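Local coordinates for protein putative thiosugar synthase (Amycolatopsis orientalis, PDB 4N6F) that is a ThiG-like TIM-barrel synthase that binds a sugar 6-phosphate and probably takes sulfur from a carrier-protein thiocarboxylate to make a 2-thiosugar, at residues A165-A169 against S170-I174; T214-N217 against T218-R222. All coordinates share one frame; numbering follows the deposited sequence.

Interaction 1: A165-A169 against S170-I174; sequences ASPVA and SGRGI. With F6R (fructose -6-phosphate), chain F.
Ser166 and Gly173 join the two limbs of a loop that doubles back on itself, 165-169 and 170-174 running nearly antiparallel. The hydroxyl of Ser166 reaches across and donates to Gly173 O, OG to O 2.6 Å, arriving in the carbonyl plane on a lone pair. A chi1 of 58° puts OG between its own backbone N and carbonyl carbon, facing the returning limb, where CB of Arg172 lies 3.8 Å from Ser166 OG. Without this hydroxyl, as with an alanine here, Gly173 O is likely to lose its side-chain donor and the two limbs one of their ties. At the far end the chain reverses through a type II beta turn from Pro167 to Ser170. Pro167 O is gripped twice there by one residue. Ser170 N approaches from above the carbonyl plane, 3.1 Å from Pro167 O. Ser170 OG lies 2.7 Å from Pro167 O as well, somewhat out of that plane. The chi1 of Ser170, 77°, folds its hydroxyl back over the turn, and a weak bond from Arg172 N reaches the same OG. Nearer the loop's base, Ala165 CB packs against Ile174 CG1 at 4.1 Å. The turn presents Ala169 N to the phosphate of fructose 6-phosphate, with N 2.8 Å from O3P and a nearly straight N-H...O angle of 160°. Both methyls of Val168 lie along the ligand, CG1 3.7 Å from its O6. The loop follows strand 161-164 and precedes helix 177-186; backbone hydrogen bonds between Ala165 and Glu194 and between Ser166 and Gly195 tie its first limb to strand 191-194 and the loop after it, while Ile174 rests on helix 200-208.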
# COMPACT_ATOMS: atom_id res chain seq x y z
N ALA A 165 13.47 -2.97 -9.34
CA ALA A 165 12.05 -3.03 -9.67
C ALA A 165 11.77 -2.44 -11.06
O ALA A 165 11.05 -3.03 -11.85
CB ALA A 165 11.25 -2.27 -8.62
N SER A 166 12.34 -1.27 -11.33
CA SER A 166 12.27 -0.63 -12.64
C SER A 166 13.39 0.41 -12.72
O SER A 166 14.16 0.54 -11.77
CB SER A 166 10.90 0.00 -12.85
OG SER A 166 10.62 0.95 -11.85
N PRO A 167 13.52 1.12 -13.86
CA PRO A 167 14.69 1.98 -13.98
C PRO A 167 14.76 3.09 -12.94
O PRO A 167 13.73 3.61 -12.50
CB PRO A 167 14.56 2.56 -15.40
CG PRO A 167 13.77 1.53 -16.14
CD PRO A 167 12.79 1.02 -15.13
N VAL A 168 15.99 3.42 -12.56
CA VAL A 168 16.26 4.42 -11.55
C VAL A 168 15.66 5.76 -11.95
O VAL A 168 15.81 6.20 -13.09
CB VAL A 168 17.78 4.58 -11.32
CG1 VAL A 168 18.09 5.77 -10.43
CG2 VAL A 168 18.33 3.31 -10.69
N ALA A 169 14.99 6.40 -11.00
CA ALA A 169 14.38 7.74 -11.16
C ALA A 169 13.15 7.75 -12.04
O ALA A 169 12.62 8.81 -12.33
CB ALA A 169 15.40 8.77 -11.67
N SER A 170 12.66 6.57 -12.40
CA SER A 170 11.59 6.49 -13.38
C SER A 170 10.19 6.52 -12.78
O SER A 170 9.23 6.78 -13.49
CB SER A 170 11.74 5.22 -14.22
OG SER A 170 11.32 4.08 -13.50
N GLY A 171 10.07 6.21 -11.48
CA GLY A 171 8.77 6.19 -10.82
C GLY A 171 7.76 5.18 -11.37
O GLY A 171 6.56 5.28 -11.10
N ARG A 172 8.25 4.19 -12.11
CA ARG A 172 7.40 3.21 -12.80
C ARG A 172 6.95 2.04 -11.93
O ARG A 172 6.11 1.25 -12.35
CB ARG A 172 8.10 2.67 -14.06
CG ARG A 172 8.19 3.67 -15.21
CD ARG A 172 9.11 3.18 -16.32
NE ARG A 172 9.18 4.14 -17.44
CZ ARG A 172 8.82 3.91 -18.70
NH1 ARG A 172 8.35 2.74 -19.11
NH2 ARG A 172 8.94 4.89 -19.60
N GLY A 173 7.53 1.90 -10.73
CA GLY A 173 7.11 0.85 -9.81
C GLY A 173 7.76 -0.48 -10.15
O GLY A 173 8.90 -0.52 -10.59
N ILE A 174 7.02 -1.56 -9.95
CA ILE A 174 7.58 -2.90 -10.12
C ILE A 174 7.22 -3.44 -11.50
O ILE A 174 6.08 -3.79 -11.76
CB ILE A 174 7.10 -3.83 -8.99
CG1 ILE A 174 7.41 -3.18 -7.63
CG2 ILE A 174 7.77 -5.19 -9.11
CD1 ILE A 174 7.14 -4.07 -6.43
C1 F6R F . 22.33 3.24 -4.44
C2 F6R F . 21.43 4.44 -4.41
C3 F6R F . 20.66 4.92 -5.62
C4 F6R F . 19.46 4.00 -5.82
C5 F6R F . 18.42 4.62 -6.76
C6 F6R F . 17.05 4.01 -6.54
O2 F6R F . 21.25 5.04 -3.34
O3 F6R F . 21.44 4.98 -6.82
O4 F6R F . 19.90 2.75 -6.38
O5 F6R F . 18.32 6.03 -6.56
O6 F6R F . 16.18 4.51 -7.54
P F6R F . 15.12 5.68 -7.28
O1P F6R F . 15.98 6.91 -7.27
O2P F6R F . 14.46 5.39 -5.97
O3P F6R F . 14.19 5.49 -8.45

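Interaction 2: T214-N217 against T218-R222; sequences TLVN and TALVR. With F6R (fructose -6-phosphate), chain F.
A helix N-terminus at the end of a barrel strand forms part of the phosphate-binding site, as is common in TIM barrels. Thr218 grips O1P of fructose 6-phosphate twice, with OG1 at 2.7 Å and its backbone N at 3.2 Å from that oxygen. Water 1 accepts from Asn217 N and Ala219 N and donates to O2P, its oxygen 2.6 Å from that of the phosphate. The N-terminal end of the short helix would probably help to balance the negative charge. Asn217 occupies the N-cap position, but its side chain makes no capping bond: with CG anti to the backbone N (chi1 177°), ND2 turns to the ligand and reaches the sugar hydroxyl O5 at 3.1 Å, while OD1 is held by Tyr33 OH. Asn217 O accepts from Leu220 N and, weakly, from Val221 N in the first turn. Between the strand end and the first helical turn, the Val216 and Leu220 side chains cross at about a right angle, CG2 of the valine 3.8 Å from CD1 of the leucine. Strand 213-216 lies between strands 26-28 and 191-194, and Met233 of helix 226-245 packs against Val216, Ala219 and Leu220.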
# COMPACT_ATOMS: atom_id res chain seq x y z
N THR A 214 12.34 -1.91 1.25
CA THR A 214 12.38 -1.14 0.03
C THR A 214 13.34 0.02 0.20
O THR A 214 13.39 0.65 1.26
CB THR A 214 10.98 -0.57 -0.27
OG1 THR A 214 10.04 -1.65 -0.31
CG2 THR A 214 10.95 0.13 -1.61
N LEU A 215 14.12 0.31 -0.84
CA LEU A 215 15.00 1.47 -0.83
C LEU A 215 14.39 2.50 -1.75
O LEU A 215 14.11 2.21 -2.92
CB LEU A 215 16.42 1.13 -1.25
CG LEU A 215 17.43 2.27 -1.03
CD1 LEU A 215 18.82 1.73 -0.70
CD2 LEU A 215 17.51 3.21 -2.22
N VAL A 216 14.18 3.68 -1.23
CA VAL A 216 13.62 4.77 -1.97
C VAL A 216 14.54 5.96 -1.98
O VAL A 216 15.29 6.15 -1.08
CB VAL A 216 12.24 5.16 -1.46
CG1 VAL A 216 11.32 3.97 -1.51
CG2 VAL A 216 12.29 5.71 -0.07
N ASN A 217 14.53 6.69 -3.08
CA ASN A 217 15.26 7.91 -3.27
C ASN A 217 14.49 8.99 -4.04
O ASN A 217 14.00 9.90 -3.47
CB ASN A 217 16.58 7.61 -3.97
CG ASN A 217 17.39 8.85 -4.27
OD1 ASN A 217 17.03 9.92 -3.91
ND2 ASN A 217 18.48 8.68 -4.93
N THR A 218 14.33 8.81 -5.34
CA THR A 218 13.70 9.78 -6.20
C THR A 218 12.24 10.09 -5.83
O THR A 218 11.84 11.19 -5.94
CB THR A 218 13.77 9.35 -7.68
OG1 THR A 218 15.11 9.28 -8.08
CG2 THR A 218 13.08 10.31 -8.55
N ALA A 219 11.48 9.11 -5.41
CA ALA A 219 10.08 9.32 -5.01
C ALA A 219 9.88 10.37 -3.90
O ALA A 219 8.84 11.05 -3.86
CB ALA A 219 9.45 8.01 -4.57
N LEU A 220 10.84 10.45 -2.99
CA LEU A 220 10.84 11.44 -1.91
C LEU A 220 11.29 12.80 -2.43
O LEU A 220 10.63 13.81 -2.20
CB LEU A 220 11.75 11.00 -0.77
CG LEU A 220 11.44 9.63 -0.17
CD1 LEU A 220 12.36 9.31 0.99
CD2 LEU A 220 9.98 9.55 0.26
N VAL A 221 12.43 12.81 -3.11
CA VAL A 221 13.01 14.04 -3.65
C VAL A 221 12.05 14.78 -4.57
O VAL A 221 12.01 16.01 -4.55
CB VAL A 221 14.32 13.74 -4.42
CG1 VAL A 221 14.81 14.96 -5.20
CG2 VAL A 221 15.39 13.29 -3.45
N ARG A 222 11.28 14.04 -5.36
CA ARG A 222 10.42 14.65 -6.38
C ARG A 222 8.96 14.77 -5.99
O ARG A 222 8.15 15.18 -6.81
CB ARG A 222 10.52 13.91 -7.72
CG ARG A 222 11.92 13.87 -8.31
CD ARG A 222 11.97 14.33 -9.77
NE ARG A 222 11.84 13.25 -10.75
CZ ARG A 222 12.85 12.66 -11.40
NH1 ARG A 222 14.12 13.01 -11.19
NH2 ARG A 222 12.59 11.70 -12.28
C1 F6R F . 22.33 3.24 -4.44
C2 F6R F . 21.43 4.44 -4.41
C3 F6R F . 20.66 4.92 -5.62
C4 F6R F . 19.46 4.00 -5.82
C5 F6R F . 18.42 4.62 -6.76
C6 F6R F . 17.05 4.01 -6.54
O2 F6R F . 21.25 5.04 -3.34
O3 F6R F . 21.44 4.98 -6.82
O4 F6R F . 19.90 2.75 -6.38
O5 F6R F . 18.32 6.03 -6.56
O6 F6R F . 16.18 4.51 -7.54
P F6R F . 15.12 5.68 -7.28
O1P F6R F . 15.98 6.91 -7.27
O2P F6R F . 14.46 5.39 -5.97
O3P F6R F . 14.19 5.49 -8.45
O HOH W 1 12.20 6.30 -5.19

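Interactions 1 and 2 follow in series along the chain, their centres 10 Å apart on the same side of the chain's centre. The loop 165-174 comes after strand 161-164, whereas interaction 2 spans the end of strand 213-216 and the helix after it; strand 191-194 lies between these two strands in the parallel barrel sheet. Both interactions converge on the phosphate of fructose 6-phosphate, the loop binding O3P and the helix start O1P and O2P. They also touch directly, Ala169 CA lying 3.5 Å from Thr218 OG1. Gly196, after the intervening strand, adds another backbone donor to the ligand, so successive strand-end loops together build the sugar-phosphate pocket.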